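Local coordinates for sarcolemmal membrane-associated protein (Homo sapiens, PDB 6AR0) that associates as an adaptor with the STRIPAK phosphatase and kinase complex, which dephosphorylates STK3 and so inhibits Hippo signaling and helps control cell growth, at residues T78-Q83 and C95-G100; T124-L127 and M133-R136. All coordinates share one frame; numbering follows the deposited sequence.

Contact 1 (T78-Q83 and C95-G100)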
loop_
_atom_site.group_PDB
_atom_site.type_symbol
_atom_site.label_atom_id
_atom_site.label_comp_id
_atom_site.label_asym_id
_atom_site.label_seq_id
_atom_site.Cartn_x
_atom_site.Cartn_y
_atom_site.Cartn_z
ATOM N N THR A 78 -8.312 -2.834 0.973
ATOM C CA THR A 78 -6.928 -3.073 0.601
ATOM C C THR A 78 -6.883 -4.437 -0.061
ATOM O O THR A 78 -7.572 -5.360 0.387
ATOM C CB THR A 78 -6.036 -3.084 1.860
ATOM O OG1 THR A 78 -6.140 -1.825 2.525
ATOM C CG2 THR A 78 -4.576 -3.325 1.524
ATOM N N PHE A 79 -6.076 -4.571 -1.121
ATOM C CA PHE A 79 -6.066 -5.793 -1.918
ATOM C C PHE A 79 -4.633 -6.223 -2.219
ATOM O O PHE A 79 -3.778 -5.377 -2.496
ATOM C CB PHE A 79 -6.819 -5.615 -3.257
ATOM C CG PHE A 79 -8.208 -5.038 -3.116
ATOM C CD1 PHE A 79 -9.326 -5.845 -3.233
ATOM C CD2 PHE A 79 -8.396 -3.685 -2.863
ATOM C CE1 PHE A 79 -10.595 -5.309 -3.093
ATOM C CE2 PHE A 79 -9.654 -3.158 -2.712
ATOM C CZ PHE A 79 -10.757 -3.971 -2.833
ATOM N N ILE A 80 -4.385 -7.533 -2.148
ATOM C CA ILE A 80 -3.157 -8.154 -2.643
ATOM C C ILE A 80 -3.548 -9.025 -3.824
ATOM O O ILE A 80 -4.338 -9.963 -3.667
ATOM C CB ILE A 80 -2.458 -9.003 -1.568
ATOM C CG1 ILE A 80 -2.047 -8.159 -0.355
ATOM C CG2 ILE A 80 -1.247 -9.732 -2.161
ATOM C CD1 ILE A 80 -1.650 -8.997 0.855
ATOM N N ASN A 81 -3.034 -8.704 -5.010
ATOM C CA ASN A 81 -3.355 -9.455 -6.224
ATOM C C ASN A 81 -4.860 -9.656 -6.358
ATOM O O ASN A 81 -5.359 -10.752 -6.625
ATOM C CB ASN A 81 -2.581 -10.764 -6.258
ATOM C CG ASN A 81 -1.088 -10.525 -6.160
ATOM O OD1 ASN A 81 -0.591 -9.537 -6.687
ATOM N ND2 ASN A 81 -0.368 -11.418 -5.507
ATOM N N SER A 82 -5.579 -8.559 -6.143
ATOM C CA SER A 82 -7.033 -8.447 -6.329
ATOM C C SER A 82 -7.860 -9.096 -5.226
ATOM O O SER A 82 -9.083 -9.156 -5.363
ATOM C CB SER A 82 -7.521 -8.996 -7.677
ATOM O OG SER A 82 -6.750 -8.507 -8.762
ATOM N N GLN A 83 -7.246 -9.565 -4.144
ATOM C CA GLN A 83 -7.965 -10.212 -3.048
ATOM C C GLN A 83 -8.051 -9.246 -1.877
ATOM O O GLN A 83 -7.027 -8.773 -1.378
ATOM C CB GLN A 83 -7.239 -11.486 -2.612
ATOM C CG GLN A 83 -7.010 -12.451 -3.751
ATOM C CD GLN A 83 -8.282 -12.797 -4.458
ATOM O OE1 GLN A 83 -9.330 -12.979 -3.833
ATOM N NE2 GLN A 83 -8.210 -12.870 -5.779
ATOM N N CYS A 95 -1.024 -9.967 6.388
ATOM C CA CYS A 95 -1.041 -10.771 5.172
ATOM C C CYS A 95 0.318 -10.637 4.500
ATOM O O CYS A 95 0.766 -9.527 4.214
ATOM C CB CYS A 95 -2.160 -10.299 4.248
ATOM S SG CYS A 95 -3.811 -10.615 4.869
ATOM N N GLU A 96 0.991 -11.754 4.275
ATOM C CA GLU A 96 2.330 -11.705 3.713
ATOM C C GLU A 96 2.294 -11.242 2.259
ATOM O O GLU A 96 1.462 -11.701 1.455
ATOM C CB GLU A 96 2.994 -13.081 3.795
ATOM C CG GLU A 96 4.412 -13.044 3.280
ATOM C CD GLU A 96 5.191 -14.334 3.434
ATOM O OE1 GLU A 96 4.650 -15.336 3.931
ATOM O OE2 GLU A 96 6.401 -14.332 3.064
ATOM N N ILE A 97 3.217 -10.336 1.929
ATOM C CA ILE A 97 3.414 -9.837 0.578
ATOM C C ILE A 97 4.769 -10.305 0.055
ATOM O O ILE A 97 5.744 -10.464 0.810
ATOM C CB ILE A 97 3.251 -8.305 0.467
ATOM C CG1 ILE A 97 4.091 -7.583 1.528
ATOM C CG2 ILE A 97 1.775 -7.935 0.601
ATOM C CD1 ILE A 97 4.192 -6.062 1.316
ATOM N N LEU A 98 4.814 -10.549 -1.257
ATOM C CA LEU A 98 5.989 -11.057 -1.944
ATOM C C LEU A 98 6.361 -10.073 -3.041
ATOM O O LEU A 98 5.538 -9.264 -3.496
ATOM C CB LEU A 98 5.730 -12.442 -2.540
ATOM C CG LEU A 98 5.369 -13.577 -1.570
ATOM C CD1 LEU A 98 5.270 -14.861 -2.346
ATOM C CD2 LEU A 98 6.320 -13.730 -0.408
ATOM N N SER A 99 7.611 -10.125 -3.460
ATOM C CA SER A 99 8.076 -9.167 -4.446
ATOM C C SER A 99 7.412 -9.439 -5.788
ATOM O O SER A 99 7.420 -10.571 -6.276
ATOM C CB SER A 99 9.595 -9.244 -4.573
ATOM O OG SER A 99 10.051 -8.070 -5.204
ATOM N N GLY A 100 6.829 -8.399 -6.377
ATOM C CA GLY A 100 6.041 -8.515 -7.591
ATOM C C GLY A 100 4.540 -8.481 -7.400
ATOM O O GLY A 100 3.797 -8.472 -8.397
#
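The flat peptide joining E96 to I97 presents one face, at its carbonyl end, to the side chain of I80: methyl CD1 stands above the plane, 4.2 Å from E96 O, instead of meeting the group edge-on. The N81 amide turns instead to partners outside the two segments, its OD1 accepting from the backbone N of I102 while its ND2 donates to D101. Beyond the E96–I97 peptide, the apolar contact is made by the end of I80. CD1 lies 3.6 Å from I97 CG2 and 3.7 Å from C95 CB, so a single methyl bridges two side chains that leave the same side of strand 95-97. I80 and I97 meet at about a right angle. With I97 CG1 placed between its backbone N and carbonyl carbon (chi1 50°), CG2 is the branch turned to I80, and the longer branch leads away into the interior, where I97 packs on I103, I125 and L127. I80 ends its strand in a type I' turn to Q83, closed by I80 N to Q83 O and Q83 N to I80 O, each 3.0 Å. This is the tight hairpin 78-80/83-84. The axes of strands 78-80 and 95-97 come within 9.4 Å at closest, a spacing expected of facing sheets in the beta sandwich of an FHA domain, and cross at 54°. Each backbone bonds within its own sheet, F79 to Q104 on one side and C95 to L69 on the other. Across the contact the grip is therefore dispersive, set by the shape and rotation of three apolar side chains and not by polar pairing.

Contact 2 (T124-L127 and M133-R136)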
loop_
_atom_site.group_PDB
_atom_site.type_symbol
_atom_site.label_atom_id
_atom_site.label_comp_id
_atom_site.label_asym_id
_atom_site.label_seq_id
_atom_site.Cartn_x
_atom_site.Cartn_y
_atom_site.Cartn_z
ATOM N N THR A 124 2.613 -1.795 -8.215
ATOM C CA THR A 124 3.478 -2.953 -8.071
ATOM C C THR A 124 4.370 -2.691 -6.877
ATOM O O THR A 124 4.814 -1.557 -6.675
ATOM C CB THR A 124 4.371 -3.105 -9.299
ATOM O OG1 THR A 124 3.551 -3.211 -10.459
ATOM C CG2 THR A 124 5.283 -4.330 -9.185
ATOM N N ILE A 125 4.636 -3.716 -6.075
ATOM C CA ILE A 125 5.566 -3.589 -4.954
ATOM C C ILE A 125 6.723 -4.552 -5.185
ATOM O O ILE A 125 6.509 -5.734 -5.474
ATOM C CB ILE A 125 4.875 -3.775 -3.582
ATOM C CG1 ILE A 125 5.716 -3.212 -2.424
ATOM C CG2 ILE A 125 4.463 -5.230 -3.357
ATOM C CD1 ILE A 125 4.978 -3.082 -1.079
ATOM N N LYS A 126 7.943 -4.036 -5.079
ATOM C CA LYS A 126 9.162 -4.833 -5.114
ATOM C C LYS A 126 9.834 -4.707 -3.758
ATOM O O LYS A 126 9.847 -3.623 -3.169
ATOM C CB LYS A 126 10.091 -4.358 -6.230
ATOM C CG LYS A 126 9.487 -4.546 -7.617
ATOM C CD LYS A 126 9.387 -6.023 -8.005
ATOM C CE LYS A 126 8.779 -6.214 -9.379
ATOM N NZ LYS A 126 9.794 -6.033 -10.454
ATOM N N LEU A 127 10.315 -5.823 -3.234
ATOM C CA LEU A 127 10.700 -5.918 -1.837
ATOM C C LEU A 127 12.126 -6.428 -1.731
ATOM O O LEU A 127 12.498 -7.393 -2.407
ATOM C CB LEU A 127 9.781 -6.892 -1.095
ATOM C CG LEU A 127 8.299 -6.512 -1.127
ATOM C CD1 LEU A 127 7.459 -7.657 -0.572
ATOM C CD2 LEU A 127 8.061 -5.225 -0.338
ATOM N N MET A 133 19.370 -8.055 -1.046
ATOM C CA MET A 133 18.823 -9.124 -1.871
ATOM C C MET A 133 17.312 -8.990 -1.989
ATOM O O MET A 133 16.629 -8.634 -1.033
ATOM C CB MET A 133 19.166 -10.479 -1.261
ATOM C CG MET A 133 20.650 -10.779 -1.215
ATOM S SD MET A 133 21.434 -10.861 -2.843
ATOM C CE MET A 133 23.042 -11.496 -2.386
ATOM N N GLU A 134 16.785 -9.296 -3.168
ATOM C CA GLU A 134 15.341 -9.275 -3.341
ATOM C C GLU A 134 14.704 -10.352 -2.475
ATOM O O GLU A 134 15.254 -11.444 -2.303
ATOM C CB GLU A 134 14.964 -9.474 -4.806
ATOM C CG GLU A 134 13.500 -9.218 -5.072
ATOM C CD GLU A 134 13.180 -9.059 -6.534
ATOM O OE1 GLU A 134 14.062 -9.294 -7.393
ATOM O OE2 GLU A 134 12.026 -8.704 -6.827
ATOM N N ALA A 135 13.545 -10.021 -1.913
ATOM C CA ALA A 135 12.782 -10.932 -1.068
ATOM C C ALA A 135 12.191 -12.066 -1.897
ATOM O O ALA A 135 12.309 -12.100 -3.121
ATOM C CB ALA A 135 11.656 -10.169 -0.382
ATOM N N ARG A 136 11.522 -13.000 -1.219
ATOM C CA ARG A 136 10.824 -14.072 -1.915
ATOM C C ARG A 136 9.915 -13.482 -2.994
ATOM O O ARG A 136 9.227 -12.476 -2.774
ATOM C CB ARG A 136 10.013 -14.883 -0.905
ATOM C CG ARG A 136 9.510 -16.216 -1.419
ATOM C CD ARG A 136 10.581 -17.305 -1.372
ATOM N NE ARG A 136 11.119 -17.496 -0.018
ATOM C CZ ARG A 136 12.309 -17.069 0.406
ATOM N NH1 ARG A 136 13.165 -16.468 -0.412
ATOM N NH2 ARG A 136 12.665 -17.274 1.665
#
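L127 lays its CB against the methyl of A135, with 3.8 Å between the two CB atoms, and both side chains also rest on F67. In the FHA beta sandwich this joins the long strand 117-128 to the irregular tail that follows it, which turns back so that 133-136 passes the carbonyl of L127. The polar link is A135 N to L127 O, 2.9 Å and practically straight at hydrogen (179°). Its donor nevertheless stands 36° out of the carbonyl plane. E134 sets two carbons against the same oxygen: its CA makes a CH...O contact of 3.5 Å with L127 O, and its CG comes to 3.4 Å from it. With CG anti to the backbone N (chi1 -170°) and the chain extended beyond, the E134 carboxylate is carried back along the strand toward K126, and OE2 is hydrogen-bonded to S99 OG. That same hydroxyl is bonded to the backbone N of L127, so the serine ties the carboxylate to the strand. The K126 chain, bent at chi2 and chi4, meets this carboxylate through carbon: CD is 3.9 Å from E134 OE2, whereas NZ stays 5.0 Å from that oxygen.

In the fold
Contact 1 (78-83 with 95-100) spans the two sheets, holding one strand from each, whereas contact 2 (124-127 with 133-136) fastens an irregular tail onto the last strand, farther from the centre of the chain: about 14 Å against 9 Å, measured to the centre of each contact. Each is partly buried. Contact 1 holds its segments by apolar side chains, with no polar bond between them, while contact 2 adds a backbone hydrogen bond and the carboxylate of the solvent-exposed E134. Their centres are 12 Å apart, and residues 98-100 join them: G100 N probably donates to I125 O at 2.8 Å, and L98 CB packs 3.5 Å from R136 O.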